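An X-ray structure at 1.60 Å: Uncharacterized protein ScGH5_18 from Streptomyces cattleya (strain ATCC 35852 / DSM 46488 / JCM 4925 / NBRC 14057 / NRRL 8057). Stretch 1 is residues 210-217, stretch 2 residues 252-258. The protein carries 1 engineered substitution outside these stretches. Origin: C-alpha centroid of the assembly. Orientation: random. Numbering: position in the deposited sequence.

Stretch 1 (210-217) TPAHSARI
Stretch 2 (252-258) LAKAWAR

The most distinctive feature is a proline lying on a tryptophan. P211 CB sits 3.4 Å from the centroid of the W256 five-membered ring, 18° off the ring normal. This is a CH-pi contact over one ring face, where polarised proline C-H groups meet electron-rich indole; its closest atoms are P211 CB and W256 CE2, 3.3 Å apart. The proline ring is C-gamma exo. W256 has chi1 -76° (m) and chi2 -91°, and its CB points toward stretch 1.

Residues 211-216 of stretch 1 form a short helix. T210 is its N-cap: with chi1 67° (p), its OG1 accepts from H213 N at 3.1 Å. This satisfies an amide that has no earlier helical carbonyl to bond.

Stretch 2 enters as the last part of a helix. Its backbone stays near -60/-30 through A255, shifts to -96/-2 at W256, and extends to -73/141 at A257. A255 N donates to L252 O at 3.0 Å.

The two stretches run in broadly the same direction. The register places A212 CA 5.6 Å from W256 CA, and A215 CA 5.0 Å from A257 CA. A215 points its methyl toward stretch 2. Its CB lies 3.6 Å from W256 CB, 3.7 Å from A253 O and 3.8 Å from A257 N.

R216 supplies the direct polar link. Its CB points sideways, but chi1-chi3 of -59°, 173° and -165° (m, t, t), with chi4 172°, carry the guanidinium to the W256 carbonyl. The charged group is a strong donor: R216 NE donates to W256 O at 2.6 Å, nearly linear at 176°. R216 NH2 adds a weak bond to W256 O at 3.4 Å. A water bridges the backbones, donating to A215 O at 2.7 Å and accepting from R258 N at 2.9 Å.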

ATOM      1  N   THR B 210      -8.338 -24.366  -6.952  1.00 21.75           N
ATOM      2  CA  THR B 210      -8.321 -25.821  -6.948  1.00 22.51           C
ATOM      3  C   THR B 210      -7.260 -26.380  -7.888  1.00 26.00           C
ATOM      4  O   THR B 210      -6.721 -25.665  -8.742  1.00 23.91           O
ATOM      5  CB  THR B 210      -9.691 -26.374  -7.362  1.00 21.63           C
ATOM      6  OG1 THR B 210      -9.939 -26.057  -8.741  1.00 21.57           O
ATOM      7  CG2 THR B 210     -10.806 -25.782  -6.488  1.00 21.95           C
ATOM      8  N   PRO B 211      -6.925 -27.669  -7.751  1.00 21.37           N
ATOM      9  CA  PRO B 211      -6.059 -28.291  -8.767  1.00 23.12           C
ATOM     10  C   PRO B 211      -6.647 -28.206 -10.163  1.00 20.67           C
ATOM     11  O   PRO B 211      -5.915 -28.014 -11.139  1.00 22.10           O
ATOM     12  CB  PRO B 211      -5.949 -29.743  -8.291  1.00 21.83           C
ATOM     13  CG  PRO B 211      -6.243 -29.693  -6.810  1.00 19.88           C
ATOM     14  CD  PRO B 211      -7.256 -28.596  -6.652  1.00 22.66           C
ATOM     15  N   ALA B 212      -7.964 -28.340 -10.283  1.00 22.16           N
ATOM     16  CA  ALA B 212      -8.595 -28.229 -11.593  1.00 22.96           C
ATOM     17  C   ALA B 212      -8.372 -26.847 -12.206  1.00 24.89           C
ATOM     18  O   ALA B 212      -8.122 -26.736 -13.414  1.00 25.07           O
ATOM     19  CB  ALA B 212     -10.086 -28.537 -11.477  1.00 24.77           C
ATOM     20  N   HIS B 213      -8.461 -25.779 -11.397  1.00 22.24           N
ATOM     21  CA  HIS B 213      -8.201 -24.439 -11.927  1.00 19.79           C
ATOM     22  C   HIS B 213      -6.793 -24.343 -12.501  1.00 22.80           C
ATOM     23  O   HIS B 213      -6.591 -23.770 -13.580  1.00 23.49           O
ATOM     24  CB  HIS B 213      -8.361 -23.366 -10.846  1.00 20.16           C
ATOM     25  CG  HIS B 213      -9.743 -23.224 -10.282  1.00 23.72           C
ATOM     26  ND1 HIS B 213      -9.961 -22.817  -8.983  1.00 24.57           N
ATOM     27  CD2 HIS B 213     -10.970 -23.373 -10.839  1.00 23.93           C
ATOM     28  CE1 HIS B 213     -11.260 -22.753  -8.753  1.00 24.47           C
ATOM     29  NE2 HIS B 213     -11.895 -23.082  -9.863  1.00 25.59           N
ATOM     30  N   SER B 214      -5.801 -24.873 -11.777  1.00 20.94           N
ATOM     31  CA  SER B 214      -4.413 -24.745 -12.213  1.00 19.40           C
ATOM     32  C   SER B 214      -4.144 -25.542 -13.486  1.00 19.06           C
ATOM     33  O   SER B 214      -3.380 -25.103 -14.355  1.00 20.92           O
ATOM     34  CB  SER B 214      -3.473 -25.202 -11.096  1.00 19.14           C
ATOM     35  OG  SER B 214      -3.406 -24.222 -10.067  1.00 21.45           O
ATOM     36  N   ALA B 215      -4.764 -26.712 -13.619  1.00 19.13           N
ATOM     37  CA  ALA B 215      -4.495 -27.615 -14.729  1.00 24.20           C
ATOM     38  C   ALA B 215      -5.468 -27.458 -15.891  1.00 20.95           C
ATOM     39  O   ALA B 215      -5.232 -28.035 -16.959  1.00 26.14           O
ATOM     40  CB  ALA B 215      -4.516 -29.073 -14.235  1.00 20.73           C
ATOM     41  N   ARG B 216      -6.546 -26.693 -15.728  1.00 19.25           N
ATOM     42  CA  ARG B 216      -7.540 -26.575 -16.788  1.00 22.60           C
ATOM     43  C   ARG B 216      -7.854 -25.144 -17.205  1.00 25.98           C
ATOM     44  O   ARG B 216      -8.637 -24.952 -18.145  1.00 32.13           O
ATOM     45  CB  ARG B 216      -8.841 -27.281 -16.372  1.00 24.70           C
ATOM     46  CG  ARG B 216      -8.637 -28.754 -16.080  1.00 27.35           C
ATOM     47  CD  ARG B 216      -9.877 -29.418 -15.499  1.00 39.66           C
ATOM     48  NE  ARG B 216      -9.538 -30.715 -14.915  1.00 46.43           N
ATOM     49  CZ  ARG B 216     -10.370 -31.464 -14.197  1.00 51.94           C
ATOM     50  NH1 ARG B 216     -11.612 -31.054 -13.962  1.00 48.26           N
ATOM     51  NH2 ARG B 216      -9.955 -32.628 -13.710  1.00 52.09           N
ATOM     52  N   ILE B 217      -7.287 -24.139 -16.539  1.00 20.25           N
ATOM     53  CA  ILE B 217      -7.429 -22.739 -16.924  1.00 20.86           C
ATOM     54  C   ILE B 217      -6.037 -22.191 -17.215  1.00 21.33           C
ATOM     55  O   ILE B 217      -5.095 -22.458 -16.461  1.00 22.25           O
ATOM     56  CB  ILE B 217      -8.126 -21.920 -15.816  1.00 26.34           C
ATOM     57  CG1 ILE B 217      -9.471 -22.547 -15.439  1.00 24.11           C
ATOM     58  CG2 ILE B 217      -8.349 -20.495 -16.255  1.00 24.25           C
ATOM     59  CD1 ILE B 217     -10.198 -21.797 -14.336  1.00 23.28           C
ATOM     60  N   LEU B 252       2.109 -34.564 -10.027  1.00 20.89           N
ATOM     61  CA  LEU B 252       0.795 -34.444  -9.406  1.00 22.05           C
ATOM     62  C   LEU B 252      -0.120 -33.567 -10.244  1.00 22.32           C
ATOM     63  O   LEU B 252      -1.292 -33.903 -10.460  1.00 22.19           O
ATOM     64  CB  LEU B 252       0.934 -33.865  -7.996  1.00 21.52           C
ATOM     65  CG  LEU B 252      -0.354 -33.614  -7.206  1.00 23.39           C
ATOM     66  CD1 LEU B 252      -1.070 -34.928  -6.956  1.00 25.83           C
ATOM     67  CD2 LEU B 252      -0.049 -32.914  -5.891  1.00 20.68           C
ATOM     68  N   ALA B 253       0.406 -32.438 -10.725  1.00 21.38           N
ATOM     69  CA  ALA B 253      -0.410 -31.477 -11.461  1.00 22.75           C
ATOM     70  C   ALA B 253      -0.989 -32.094 -12.728  1.00 21.89           C
ATOM     71  O   ALA B 253      -2.071 -31.696 -13.180  1.00 22.73           O
ATOM     72  CB  ALA B 253       0.427 -30.240 -11.794  1.00 24.11           C
ATOM     73  N   LYS B 254      -0.302 -33.085 -13.293  1.00 22.25           N
ATOM     74  CA  LYS B 254      -0.769 -33.750 -14.499  1.00 22.34           C
ATOM     75  C   LYS B 254      -2.083 -34.497 -14.296  1.00 26.44           C
ATOM     76  O   LYS B 254      -2.812 -34.705 -15.274  1.00 25.58           O
ATOM     77  CB  LYS B 254       0.304 -34.718 -15.003  1.00 23.01           C
ATOM     78  CG  LYS B 254       1.556 -34.013 -15.520  1.00 23.68           C
ATOM     79  CD  LYS B 254       2.630 -34.991 -15.953  1.00 24.32           C
ATOM     80  CE  LYS B 254       3.830 -34.234 -16.511  1.00 25.42           C
ATOM     81  NZ  LYS B 254       4.928 -35.149 -16.876  1.00 24.01           N
ATOM     82  N   ALA B 255      -2.404 -34.916 -13.066  1.00 24.64           N
ATOM     83  CA  ALA B 255      -3.604 -35.729 -12.877  1.00 24.34           C
ATOM     84  C   ALA B 255      -4.866 -35.001 -13.321  1.00 23.85           C
ATOM     85  O   ALA B 255      -5.817 -35.645 -13.779  1.00 23.40           O
ATOM     86  CB  ALA B 255      -3.736 -36.160 -11.417  1.00 25.23           C
ATOM     87  N   TRP B 256      -4.891 -33.674 -13.202  1.00 23.81           N
ATOM     88  CA  TRP B 256      -6.085 -32.877 -13.460  1.00 24.96           C
ATOM     89  C   TRP B 256      -6.139 -32.298 -14.868  1.00 27.44           C
ATOM     90  O   TRP B 256      -7.126 -31.641 -15.213  1.00 26.18           O
ATOM     91  CB  TRP B 256      -6.194 -31.731 -12.440  1.00 24.96           C
ATOM     92  CG  TRP B 256      -6.648 -32.174 -11.080  1.00 25.25           C
ATOM     93  CD1 TRP B 256      -7.932 -32.233 -10.620  1.00 26.08           C
ATOM     94  CD2 TRP B 256      -5.814 -32.624 -10.005  1.00 25.80           C
ATOM     95  NE1 TRP B 256      -7.951 -32.694  -9.324  1.00 24.41           N
ATOM     96  CE2 TRP B 256      -6.661 -32.951  -8.928  1.00 22.00           C
ATOM     97  CE3 TRP B 256      -4.430 -32.796  -9.853  1.00 26.92           C
ATOM     98  CZ2 TRP B 256      -6.173 -33.420  -7.707  1.00 25.76           C
ATOM     99  CZ3 TRP B 256      -3.946 -33.266  -8.641  1.00 25.49           C
ATOM    100  CH2 TRP B 256      -4.816 -33.570  -7.584  1.00 27.64           C
ATOM    101  N   ALA B 257      -5.115 -32.521 -15.689  1.00 25.65           N
ATOM    102  CA  ALA B 257      -5.118 -31.969 -17.038  1.00 27.55           C
ATOM    103  C   ALA B 257      -6.108 -32.707 -17.928  1.00 28.77           C
ATOM    104  O   ALA B 257      -6.243 -33.933 -17.859  1.00 31.67           O
ATOM    105  CB  ALA B 257      -3.716 -32.045 -17.654  1.00 23.06           C
ATOM    106  N   ARG B 258      -6.797 -31.950 -18.790  1.00 30.08           N
ATOM    107  CA  ARG B 258      -7.614 -32.567 -19.825  1.00 30.94           C
ATOM    108  C   ARG B 258      -6.773 -32.991 -21.020  1.00 30.96           C
ATOM    109  O   ARG B 258      -7.066 -34.015 -21.643  1.00 37.91           O
ATOM    110  CB  ARG B 258      -8.730 -31.608 -20.265  1.00 35.91           C
TER
HETATM  111  O   HOH W   1      -6.257 -29.117 -19.211  1.00 28.52           O